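Beta-glycosidase (Bacteroides caccae, PDB 6T2R) probably hydrolyses beta-glycosidic bonds inside mucin O-glycan chains as a family 16 endo-beta-galactosidase of a human gut bacterium. Local coordinates at residues A[116-124]-A[240-251]; A[42-52]-A[93-103]. All coordinates share one frame; numbering follows the deposited sequence.

Interaction 2 closes first along the chain: the segment 42-52, with its short strand 48-49, pairs antiparallel, after an excursion of 40 residues, with the end of strand 92-98, which also pairs with strands 74-81 and 228-233. Interaction 1 opens only afterwards. Its residues 116-124 link strands 108-116 and 125-130, and they meet residues 240-251, the later part of the connection from strand 228-233 into strand 251-263, with 115 residues in between. The two contacts therefore follow in series, neither nested nor crossed. Their centres lie about 22 Å apart and their nearest atoms about 7 Å, yet strand 92-98 bears on both, since Tyr92 packs against Val244 and Leu249.

Interaction 1: residues A[116-124]-A[240-251]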
loop_
_atom_site.group_PDB
_atom_site.type_symbol
_atom_site.label_atom_id
_atom_site.label_comp_id
_atom_site.label_asym_id
_atom_site.label_seq_id
_atom_site.Cartn_x
_atom_site.Cartn_y
_atom_site.Cartn_z
ATOM N N LEU A 116 4.038 -13.012 0.859
ATOM C CA LEU A 116 5.235 -12.380 1.473
ATOM C C LEU A 116 6.211 -13.469 1.892
ATOM O O LEU A 116 5.740 -14.606 2.053
ATOM C CB LEU A 116 4.794 -11.548 2.687
ATOM C CG LEU A 116 3.713 -10.506 2.401
ATOM C CD1 LEU A 116 3.405 -9.663 3.622
ATOM C CD2 LEU A 116 4.111 -9.602 1.233
ATOM N N HIS A 117 7.466 -13.067 2.136
ATOM C CA HIS A 117 8.608 -13.926 2.556
ATOM C C HIS A 117 9.369 -13.249 3.706
ATOM O O HIS A 117 9.813 -12.122 3.515
ATOM C CB HIS A 117 9.499 -14.248 1.348
ATOM C CG HIS A 117 8.757 -14.922 0.241
ATOM N ND1 HIS A 117 8.647 -16.306 0.158
ATOM C CD2 HIS A 117 8.037 -14.417 -0.784
ATOM C CE1 HIS A 117 7.872 -16.620 -0.862
ATOM N NE2 HIS A 117 7.486 -15.473 -1.472
ATOM N N GLY A 118 9.492 -13.920 4.862
ATOM C CA GLY A 118 10.248 -13.443 6.032
ATOM C C GLY A 118 11.681 -13.091 5.669
ATOM O O GLY A 118 12.274 -13.795 4.872
ATOM N N ALA A 119 12.191 -12.004 6.243
ATOM C CA ALA A 119 13.578 -11.509 6.159
ATOM C C ALA A 119 13.749 -10.432 7.231
ATOM O O ALA A 119 12.881 -9.555 7.333
ATOM C CB ALA A 119 13.868 -10.939 4.792
ATOM N N LYS A 120 14.809 -10.521 8.022
ATOM C CA LYS A 120 15.118 -9.537 9.076
ATOM C C LYS A 120 15.429 -8.208 8.381
ATOM O O LYS A 120 16.350 -8.174 7.506
ATOM C CB LYS A 120 16.278 -10.024 9.944
ATOM C CG LYS A 120 16.428 -9.270 11.257
ATOM C CD LYS A 120 17.845 -9.284 11.798
ATOM C CE LYS A 120 17.930 -9.323 13.314
ATOM N NZ LYS A 120 17.110 -8.250 13.932
ATOM N N GLY A 121 14.655 -7.171 8.717
ATOM C CA GLY A 121 14.794 -5.818 8.147
ATOM C C GLY A 121 13.880 -5.556 6.976
ATOM O O GLY A 121 13.824 -4.411 6.524
ATOM N N ALA A 122 13.136 -6.555 6.518
ATOM C CA ALA A 122 12.134 -6.346 5.448
ATOM C C ALA A 122 10.800 -5.837 6.050
ATOM O O ALA A 122 10.381 -6.298 7.152
ATOM C CB ALA A 122 11.980 -7.612 4.643
ATOM N N TRP A 123 10.169 -4.892 5.345
ATOM C CA TRP A 123 8.830 -4.335 5.667
ATOM C C TRP A 123 8.170 -3.889 4.372
ATOM O O TRP A 123 7.951 -2.699 4.130
ATOM C CB TRP A 123 8.926 -3.223 6.715
ATOM C CG TRP A 123 9.837 -2.080 6.413
ATOM C CD1 TRP A 123 11.133 -2.135 5.987
ATOM C CD2 TRP A 123 9.547 -0.686 6.623
ATOM N NE1 TRP A 123 11.651 -0.873 5.890
ATOM C CE2 TRP A 123 10.699 0.040 6.268
ATOM C CE3 TRP A 123 8.418 0.019 7.032
ATOM C CZ2 TRP A 123 10.755 1.432 6.303
ATOM C CZ3 TRP A 123 8.474 1.401 7.072
ATOM C CH2 TRP A 123 9.631 2.092 6.714
ATOM N N PRO A 124 7.807 -4.863 3.509
ATOM C CA PRO A 124 6.998 -4.578 2.321
ATOM C C PRO A 124 5.659 -3.931 2.709
ATOM O O PRO A 124 5.132 -4.288 3.727
ATOM C CB PRO A 124 6.738 -5.958 1.722
ATOM C CG PRO A 124 6.838 -6.865 2.945
ATOM C CD PRO A 124 8.013 -6.307 3.704
ATOM N N TRP A 240 11.813 1.640 12.606
ATOM C CA TRP A 240 10.665 0.787 13.009
ATOM C C TRP A 240 11.020 -0.702 12.858
ATOM O O TRP A 240 10.831 -1.486 13.811
ATOM C CB TRP A 240 9.401 1.173 12.226
ATOM C CG TRP A 240 8.187 0.419 12.662
ATOM C CD1 TRP A 240 7.952 -0.078 13.907
ATOM C CD2 TRP A 240 7.034 0.080 11.870
ATOM N NE1 TRP A 240 6.738 -0.705 13.944
ATOM C CE2 TRP A 240 6.147 -0.619 12.713
ATOM C CE3 TRP A 240 6.675 0.272 10.525
ATOM C CZ2 TRP A 240 4.927 -1.114 12.265
ATOM C CZ3 TRP A 240 5.447 -0.178 10.084
ATOM C CH2 TRP A 240 4.587 -0.866 10.945
ATOM N N VAL A 241 11.522 -1.112 11.707
ATOM C CA VAL A 241 11.674 -2.571 11.419
ATOM C C VAL A 241 12.949 -3.109 12.078
ATOM O O VAL A 241 12.972 -4.293 12.426
ATOM C CB VAL A 241 11.651 -2.832 9.907
ATOM C CG1 VAL A 241 12.874 -2.242 9.209
ATOM C CG2 VAL A 241 11.463 -4.312 9.619
ATOM N N GLY A 242 13.963 -2.266 12.266
ATOM C CA GLY A 242 15.231 -2.688 12.889
ATOM C C GLY A 242 16.246 -2.994 11.810
ATOM O O GLY A 242 16.020 -2.608 10.623
ATOM N N THR A 243 17.330 -3.666 12.169
ATOM C CA THR A 243 18.488 -3.825 11.254
ATOM C C THR A 243 18.167 -4.904 10.225
ATOM O O THR A 243 17.460 -5.866 10.535
ATOM C CB THR A 243 19.787 -4.148 12.010
ATOM O OG1 THR A 243 19.526 -5.278 12.849
ATOM C CG2 THR A 243 20.305 -2.985 12.835
ATOM N N VAL A 244 18.736 -4.769 9.045
ATOM C CA VAL A 244 18.690 -5.820 7.990
ATOM C C VAL A 244 19.744 -6.904 8.272
ATOM O O VAL A 244 20.890 -6.543 8.537
ATOM C CB VAL A 244 18.920 -5.197 6.602
ATOM C CG1 VAL A 244 18.845 -6.264 5.526
ATOM C CG2 VAL A 244 17.971 -4.032 6.322
ATOM N N ASP A 245 19.375 -8.174 8.098
ATOM C CA ASP A 245 20.316 -9.319 8.028
ATOM C C ASP A 245 20.515 -9.731 6.572
ATOM O O ASP A 245 19.668 -10.398 5.984
ATOM C CB ASP A 245 19.825 -10.491 8.865
ATOM C CG ASP A 245 20.814 -11.639 8.872
ATOM O OD1 ASP A 245 21.880 -11.536 8.206
ATOM O OD2 ASP A 245 20.486 -12.633 9.500
ATOM N N PRO A 246 21.664 -9.382 5.959
ATOM C CA PRO A 246 21.853 -9.573 4.530
ATOM C C PRO A 246 21.741 -11.061 4.205
ATOM O O PRO A 246 21.400 -11.372 3.101
ATOM C CB PRO A 246 23.259 -9.031 4.247
ATOM C CG PRO A 246 23.959 -9.088 5.576
ATOM C CD PRO A 246 22.873 -8.865 6.611
ATOM N N ALA A 247 21.967 -11.936 5.186
ATOM C CA ALA A 247 21.842 -13.405 5.022
ATOM C C ALA A 247 20.426 -13.791 4.588
ATOM O O ALA A 247 20.261 -14.906 4.091
ATOM C CB ALA A 247 22.197 -14.133 6.295
ATOM N N ASP A 248 19.436 -12.942 4.854
ATOM C CA ASP A 248 18.002 -13.183 4.535
ATOM C C ASP A 248 17.667 -12.609 3.158
ATOM O O ASP A 248 16.460 -12.662 2.773
ATOM C CB ASP A 248 17.088 -12.542 5.579
ATOM C CG ASP A 248 16.956 -13.339 6.857
ATOM O OD1 ASP A 248 17.410 -14.524 6.905
ATOM O OD2 ASP A 248 16.391 -12.788 7.784
ATOM N N LEU A 249 18.667 -12.080 2.439
ATOM C CA LEU A 249 18.462 -11.536 1.075
ATOM C C LEU A 249 19.055 -12.484 0.033
ATOM O O LEU A 249 19.949 -13.262 0.334
ATOM C CB LEU A 249 19.101 -10.150 0.995
ATOM C CG LEU A 249 18.664 -9.183 2.095
ATOM C CD1 LEU A 249 19.221 -7.803 1.825
ATOM C CD2 LEU A 249 17.157 -9.116 2.231
ATOM N N PRO A 250 18.557 -12.436 -1.224
ATOM C CA PRO A 250 17.484 -11.513 -1.610
ATOM C C PRO A 250 16.114 -11.957 -1.067
ATOM O O PRO A 250 15.958 -13.092 -0.634
ATOM C CB PRO A 250 17.529 -11.566 -3.140
ATOM C CG PRO A 250 17.952 -12.982 -3.429
ATOM C CD PRO A 250 18.978 -13.271 -2.354
ATOM N N VAL A 251 15.159 -11.026 -1.029
ATOM C CA VAL A 251 13.783 -11.298 -0.542
ATOM C C VAL A 251 12.802 -10.748 -1.573
ATOM O O VAL A 251 13.133 -9.735 -2.251
ATOM C CB VAL A 251 13.590 -10.724 0.863
ATOM C CG1 VAL A 251 13.509 -9.202 0.847
ATOM C CG2 VAL A 251 12.379 -11.346 1.532
HETATM O O HOH W 1 14.606 -14.380 3.494
#
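Two connecting loops of the family 16 beta-sandwich meet here, and a type II beta turn from Ala119 to Ala122 is pressed into the curved segment 240-251. Lys120 is held by both its backbone N and its backbone O. Its N gives a nearly straight hydrogen bond (173°) to the anti lone pair of Asp248 OD2, at 2.8 Å, and the same oxygen is also bonded to His152. Lys120 O accepts from Asp245 N at 3.1 Å, the donor standing above the carbonyl plane, while Val244 CA adds a CA-H...O contact. Gly121 lies with its CA 3.9 Å from Val244 CA, so the backbones touch directly. The aliphatic part of Lys120 runs alongside Thr243 and crosses Asp245 at about a right angle. At one end of the contact Ala119 CB packs on Val251 CG2 (3.6 Å), and a water donates to both Gly118 O and Asp248 O. At the other, Trp123 CE3 meets Trp240 CE3 obliquely at 3.9 Å. Val241 CG1, placed between its backbone N and carbonyl carbon (chi1 67°), sits over the face of the five-membered ring of Trp123, 3.9 Å from the centroid.

Interaction 2: residues A[42-52]-A[93-103]; sequences PDTSVWSRIPR and LTGGLWTKDKR. With SO4 (sulfate ion), chain C.
Lys102 reaches across to residues 44-48 with its chain extended beyond CG, and there three acceptors grip NZ: Thr44 O at 2.6 Å, Ser48 OG at 2.7 Å and Trp47 O. NZ is tilted only slightly from the carbonyl plane of Thr44 but stands well above that of Trp47. Ser48 OG, anti to its carbonyl carbon (chi1 -55°), also donates to a water that in turn donates to Trp98 O and Lys100 O. Beside this cluster the Trp47 ring is clamped: Thr99 CG2 lies over its six-membered ring, 3.9 Å from the centroid, on the face that Val46 CG1 also covers, and Leu97 CD1 takes the opposite face. Leu97 CD1 further meets Pro42 CG at 3.6 Å. Outside the contact, Trp47 NE1 is bonded to Asp35.

The backbones form a short antiparallel edge pairing of the family 16 beta-sandwich, in which Ser48 and Trp98 make the hydrogen-bonded pair and Arg49 and Leu97 the next, non-hydrogen-bonded one. Ile50 N continues it to Gly96 O at 2.9 Å.

The indole of Trp98 projects from CG set between the backbone N and carbonyl carbon (chi1 65°), which brings it against Ile50 and Pro51. Ile50 CG1 and CG2 lie over one face and Lys100 CE over the other; Pro51 CD comes to 3.4 Å from Trp98 CZ2, the two side chains crossing at about a right angle. Farther on, Arg52 folds back through bends at chi2 and chi3, bringing its NH1 to 3.6 Å from Leu93 CD2. A sulfate, probably from the crystallisation liquor, meets the guanidinium edge, accepting from NH1 at O1 and from NH2 at O4; Asn82, Asn84 and the backbone N of Ala90 complete its site, while Arg52 NE bonds to Gln61 O.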
loop_
_atom_site.group_PDB
_atom_site.type_symbol
_atom_site.label_atom_id
_atom_site.label_comp_id
_atom_site.label_asym_id
_atom_site.label_seq_id
_atom_site.Cartn_x
_atom_site.Cartn_y
_atom_site.Cartn_z
ATOM N N PRO A 42 4.869 -4.460 -16.027
ATOM C CA PRO A 42 3.792 -3.624 -15.506
ATOM C C PRO A 42 3.239 -2.716 -16.604
ATOM O O PRO A 42 4.008 -2.178 -17.391
ATOM C CB PRO A 42 4.494 -2.833 -14.404
ATOM C CG PRO A 42 5.543 -3.802 -13.891
ATOM C CD PRO A 42 6.070 -4.413 -15.170
ATOM N N ASP A 43 1.917 -2.629 -16.660
ATOM C CA ASP A 43 1.172 -1.760 -17.605
ATOM C C ASP A 43 1.646 -0.316 -17.401
ATOM O O ASP A 43 1.449 0.223 -16.281
ATOM C CB ASP A 43 -0.321 -1.938 -17.352
ATOM C CG ASP A 43 -1.194 -1.100 -18.248
ATOM O OD1 ASP A 43 -0.658 -0.279 -18.972
ATOM O OD2 ASP A 43 -2.398 -1.265 -18.177
ATOM N N THR A 44 2.264 0.287 -18.420
ATOM C CA THR A 44 3.017 1.559 -18.273
ATOM C C THR A 44 2.035 2.709 -18.204
ATOM O O THR A 44 2.454 3.811 -17.792
ATOM C CB THR A 44 4.017 1.804 -19.407
ATOM O OG1 THR A 44 3.304 1.612 -20.625
ATOM C CG2 THR A 44 5.202 0.878 -19.327
ATOM N N SER A 45 0.795 2.457 -18.587
ATOM C CA SER A 45 -0.297 3.444 -18.483
ATOM C C SER A 45 -0.838 3.467 -17.050
ATOM O O SER A 45 -1.660 4.320 -16.746
ATOM C CB SER A 45 -1.378 3.145 -19.447
ATOM O OG SER A 45 -2.141 2.046 -18.986
ATOM N N VAL A 46 -0.397 2.575 -16.181
ATOM C CA VAL A 46 -0.937 2.518 -14.800
ATOM C C VAL A 46 0.194 2.717 -13.806
ATOM O O VAL A 46 -0.029 3.465 -12.855
ATOM C CB VAL A 46 -1.671 1.189 -14.549
ATOM C CG1 VAL A 46 -1.936 0.984 -13.072
ATOM C CG2 VAL A 46 -2.968 1.129 -15.343
ATOM N N TRP A 47 1.310 2.013 -14.012
ATOM C CA TRP A 47 2.430 1.863 -13.051
ATOM C C TRP A 47 3.693 2.579 -13.549
ATOM O O TRP A 47 3.913 2.664 -14.777
ATOM C CB TRP A 47 2.745 0.394 -12.818
ATOM C CG TRP A 47 1.599 -0.391 -12.275
ATOM C CD1 TRP A 47 0.816 -1.281 -12.947
ATOM C CD2 TRP A 47 1.118 -0.376 -10.930
ATOM N NE1 TRP A 47 -0.128 -1.814 -12.109
ATOM C CE2 TRP A 47 0.041 -1.290 -10.863
ATOM C CE3 TRP A 47 1.480 0.320 -9.776
ATOM C CZ2 TRP A 47 -0.650 -1.550 -9.681
ATOM C CZ3 TRP A 47 0.786 0.069 -8.616
ATOM C CH2 TRP A 47 -0.274 -0.836 -8.572
ATOM N N SER A 48 4.476 3.073 -12.602
ATOM C CA SER A 48 5.867 3.548 -12.773
ATOM C C SER A 48 6.667 2.992 -11.603
ATOM O O SER A 48 6.068 2.756 -10.483
ATOM C CB SER A 48 5.927 5.065 -12.816
ATOM O OG SER A 48 5.082 5.603 -13.819
ATOM N N ARG A 49 7.954 2.766 -11.830
ATOM C CA ARG A 49 8.904 2.391 -10.758
ATOM C C ARG A 49 9.051 3.568 -9.806
ATOM O O ARG A 49 8.985 4.743 -10.263
ATOM C CB ARG A 49 10.259 1.950 -11.318
ATOM C CG ARG A 49 10.183 0.669 -12.133
ATOM C CD ARG A 49 11.559 0.116 -12.494
ATOM N NE ARG A 49 11.386 -1.148 -13.191
ATOM C CZ ARG A 49 12.340 -1.830 -13.823
ATOM N NH1 ARG A 49 13.592 -1.425 -13.826
ATOM N NH2 ARG A 49 12.034 -2.958 -14.410
ATOM N N ILE A 50 9.233 3.266 -8.525
ATOM C CA ILE A 50 9.323 4.335 -7.504
ATOM C C ILE A 50 10.769 4.810 -7.460
ATOM O O ILE A 50 11.679 4.028 -7.211
ATOM C CB ILE A 50 8.836 3.851 -6.124
ATOM C CG1 ILE A 50 7.351 3.455 -6.110
ATOM C CG2 ILE A 50 9.152 4.898 -5.073
ATOM C CD1 ILE A 50 6.933 2.713 -4.860
ATOM N N PRO A 51 11.009 6.132 -7.520
ATOM C CA PRO A 51 12.363 6.644 -7.381
ATOM C C PRO A 51 12.840 6.661 -5.923
ATOM O O PRO A 51 12.017 6.617 -4.991
ATOM C CB PRO A 51 12.255 8.064 -7.956
ATOM C CG PRO A 51 10.822 8.487 -7.677
ATOM C CD PRO A 51 10.010 7.205 -7.668
ATOM N N ARG A 52 14.164 6.748 -5.779
ATOM C CA ARG A 52 14.904 7.045 -4.529
ATOM C C ARG A 52 14.309 8.282 -3.852
ATOM O O ARG A 52 14.025 9.230 -4.547
ATOM C CB ARG A 52 16.379 7.302 -4.860
ATOM C CG ARG A 52 17.278 7.415 -3.637
ATOM C CD ARG A 52 17.145 6.230 -2.719
ATOM N NE ARG A 52 17.377 4.982 -3.454
ATOM C CZ ARG A 52 18.583 4.527 -3.842
ATOM N NH1 ARG A 52 18.702 3.371 -4.473
ATOM N NH2 ARG A 52 19.679 5.227 -3.606
ATOM N N LEU A 93 18.862 -2.293 -2.091
ATOM C CA LEU A 93 18.008 -1.854 -3.226
ATOM C C LEU A 93 16.657 -2.587 -3.162
ATOM O O LEU A 93 16.657 -3.849 -2.987
ATOM C CB LEU A 93 18.712 -2.172 -4.539
ATOM C CG LEU A 93 20.065 -1.504 -4.725
ATOM C CD1 LEU A 93 20.674 -1.929 -6.056
ATOM C CD2 LEU A 93 19.934 0.021 -4.638
ATOM N N THR A 94 15.549 -1.850 -3.298
ATOM C CA THR A 94 14.195 -2.455 -3.291
ATOM C C THR A 94 13.431 -1.970 -4.516
ATOM O O THR A 94 13.725 -0.856 -5.018
ATOM C CB THR A 94 13.414 -2.153 -2.002
ATOM O OG1 THR A 94 13.246 -0.729 -1.915
ATOM C CG2 THR A 94 14.077 -2.729 -0.770
ATOM N N GLY A 95 12.514 -2.812 -4.988
ATOM C CA GLY A 95 11.596 -2.484 -6.094
ATOM C C GLY A 95 10.257 -2.037 -5.538
ATOM O O GLY A 95 9.843 -2.553 -4.463
ATOM N N GLY A 96 9.632 -1.085 -6.226
ATOM C CA GLY A 96 8.305 -0.532 -5.923
ATOM C C GLY A 96 7.662 0.045 -7.169
ATOM O O GLY A 96 8.401 0.516 -8.059
ATOM N N LEU A 97 6.336 -0.083 -7.256
ATOM C CA LEU A 97 5.507 0.534 -8.304
ATOM C C LEU A 97 4.481 1.466 -7.651
ATOM O O LEU A 97 3.988 1.138 -6.542
ATOM C CB LEU A 97 4.784 -0.545 -9.096
ATOM C CG LEU A 97 5.635 -1.514 -9.923
ATOM C CD1 LEU A 97 4.699 -2.423 -10.711
ATOM C CD2 LEU A 97 6.574 -0.810 -10.893
ATOM N N TRP A 98 4.135 2.558 -8.341
ATOM C CA TRP A 98 3.033 3.458 -7.925
ATOM C C TRP A 98 2.224 3.929 -9.130
ATOM O O TRP A 98 2.668 3.792 -10.291
ATOM C CB TRP A 98 3.541 4.605 -7.052
ATOM C CG TRP A 98 4.475 5.595 -7.684
ATOM C CD1 TRP A 98 4.675 5.870 -9.008
ATOM C CD2 TRP A 98 5.277 6.537 -6.958
ATOM N NE1 TRP A 98 5.576 6.886 -9.148
ATOM C CE2 TRP A 98 5.969 7.311 -7.909
ATOM C CE3 TRP A 98 5.469 6.788 -5.595
ATOM C CZ2 TRP A 98 6.834 8.332 -7.544
ATOM C CZ3 TRP A 98 6.347 7.783 -5.231
ATOM C CH2 TRP A 98 7.009 8.552 -6.195
ATOM N N THR A 99 1.001 4.329 -8.864
ATOM C CA THR A 99 0.058 4.763 -9.917
ATOM C C THR A 99 0.059 6.288 -9.978
ATOM O O THR A 99 -0.845 6.823 -10.640
ATOM C CB THR A 99 -1.387 4.311 -9.680
ATOM O OG1 THR A 99 -1.961 4.933 -8.524
ATOM C CG2 THR A 99 -1.504 2.814 -9.597
ATOM N N LYS A 100 1.000 6.931 -9.284
ATOM C CA LYS A 100 1.102 8.397 -9.276
ATOM C C LYS A 100 1.068 8.907 -10.720
ATOM O O LYS A 100 1.804 8.391 -11.543
ATOM C CB LYS A 100 2.386 8.885 -8.607
ATOM C CG LYS A 100 2.497 10.412 -8.550
ATOM C CD LYS A 100 3.853 10.916 -8.106
ATOM C CE LYS A 100 4.133 10.550 -6.675
ATOM N NZ LYS A 100 5.220 11.378 -6.118
ATOM N N ASP A 101 0.247 9.919 -10.971
ATOM C CA ASP A 101 0.147 10.651 -12.252
ATOM C C ASP A 101 -0.459 9.739 -13.315
ATOM O O ASP A 101 -0.568 10.231 -14.421
ATOM C CB ASP A 101 1.502 11.221 -12.691
ATOM C CG ASP A 101 2.074 12.277 -11.731
ATOM O OD1 ASP A 101 1.307 13.157 -11.316
ATOM O OD2 ASP A 101 3.271 12.189 -11.349
ATOM N N LYS A 102 -0.868 8.500 -13.000
ATOM C CA LYS A 102 -1.418 7.564 -14.031
ATOM C C LYS A 102 -2.802 7.018 -13.669
ATOM O O LYS A 102 -3.630 6.930 -14.575
ATOM C CB LYS A 102 -0.450 6.401 -14.266
ATOM C CG LYS A 102 0.845 6.811 -14.953
ATOM C CD LYS A 102 1.845 5.694 -15.237
ATOM C CE LYS A 102 2.936 6.218 -16.144
ATOM N NZ LYS A 102 4.020 5.241 -16.274
ATOM N N ARG A 103 -3.035 6.537 -12.446
ATOM C CA ARG A 103 -4.390 6.080 -12.092
ATOM C C ARG A 103 -4.766 6.563 -10.681
ATOM O O ARG A 103 -4.034 6.292 -9.697
ATOM C CB ARG A 103 -4.533 4.564 -12.241
ATOM C CG ARG A 103 -5.890 4.116 -11.706
ATOM C CD ARG A 103 -6.238 2.710 -12.099
ATOM N NE ARG A 103 -6.523 2.691 -13.519
ATOM C CZ ARG A 103 -7.730 2.842 -14.061
ATOM N NH1 ARG A 103 -8.789 3.008 -13.287
ATOM N NH2 ARG A 103 -7.877 2.818 -15.381
HETATM S S SO4 C . 22.459 3.648 -5.485
HETATM O O1 SO4 C . 21.352 2.900 -5.993
HETATM O O2 SO4 C . 23.709 2.892 -5.613
HETATM O O3 SO4 C . 22.559 4.868 -6.246
HETATM O O4 SO4 C . 22.245 3.944 -4.082
HETATM O O HOH W 2 2.831 5.870 -12.039
#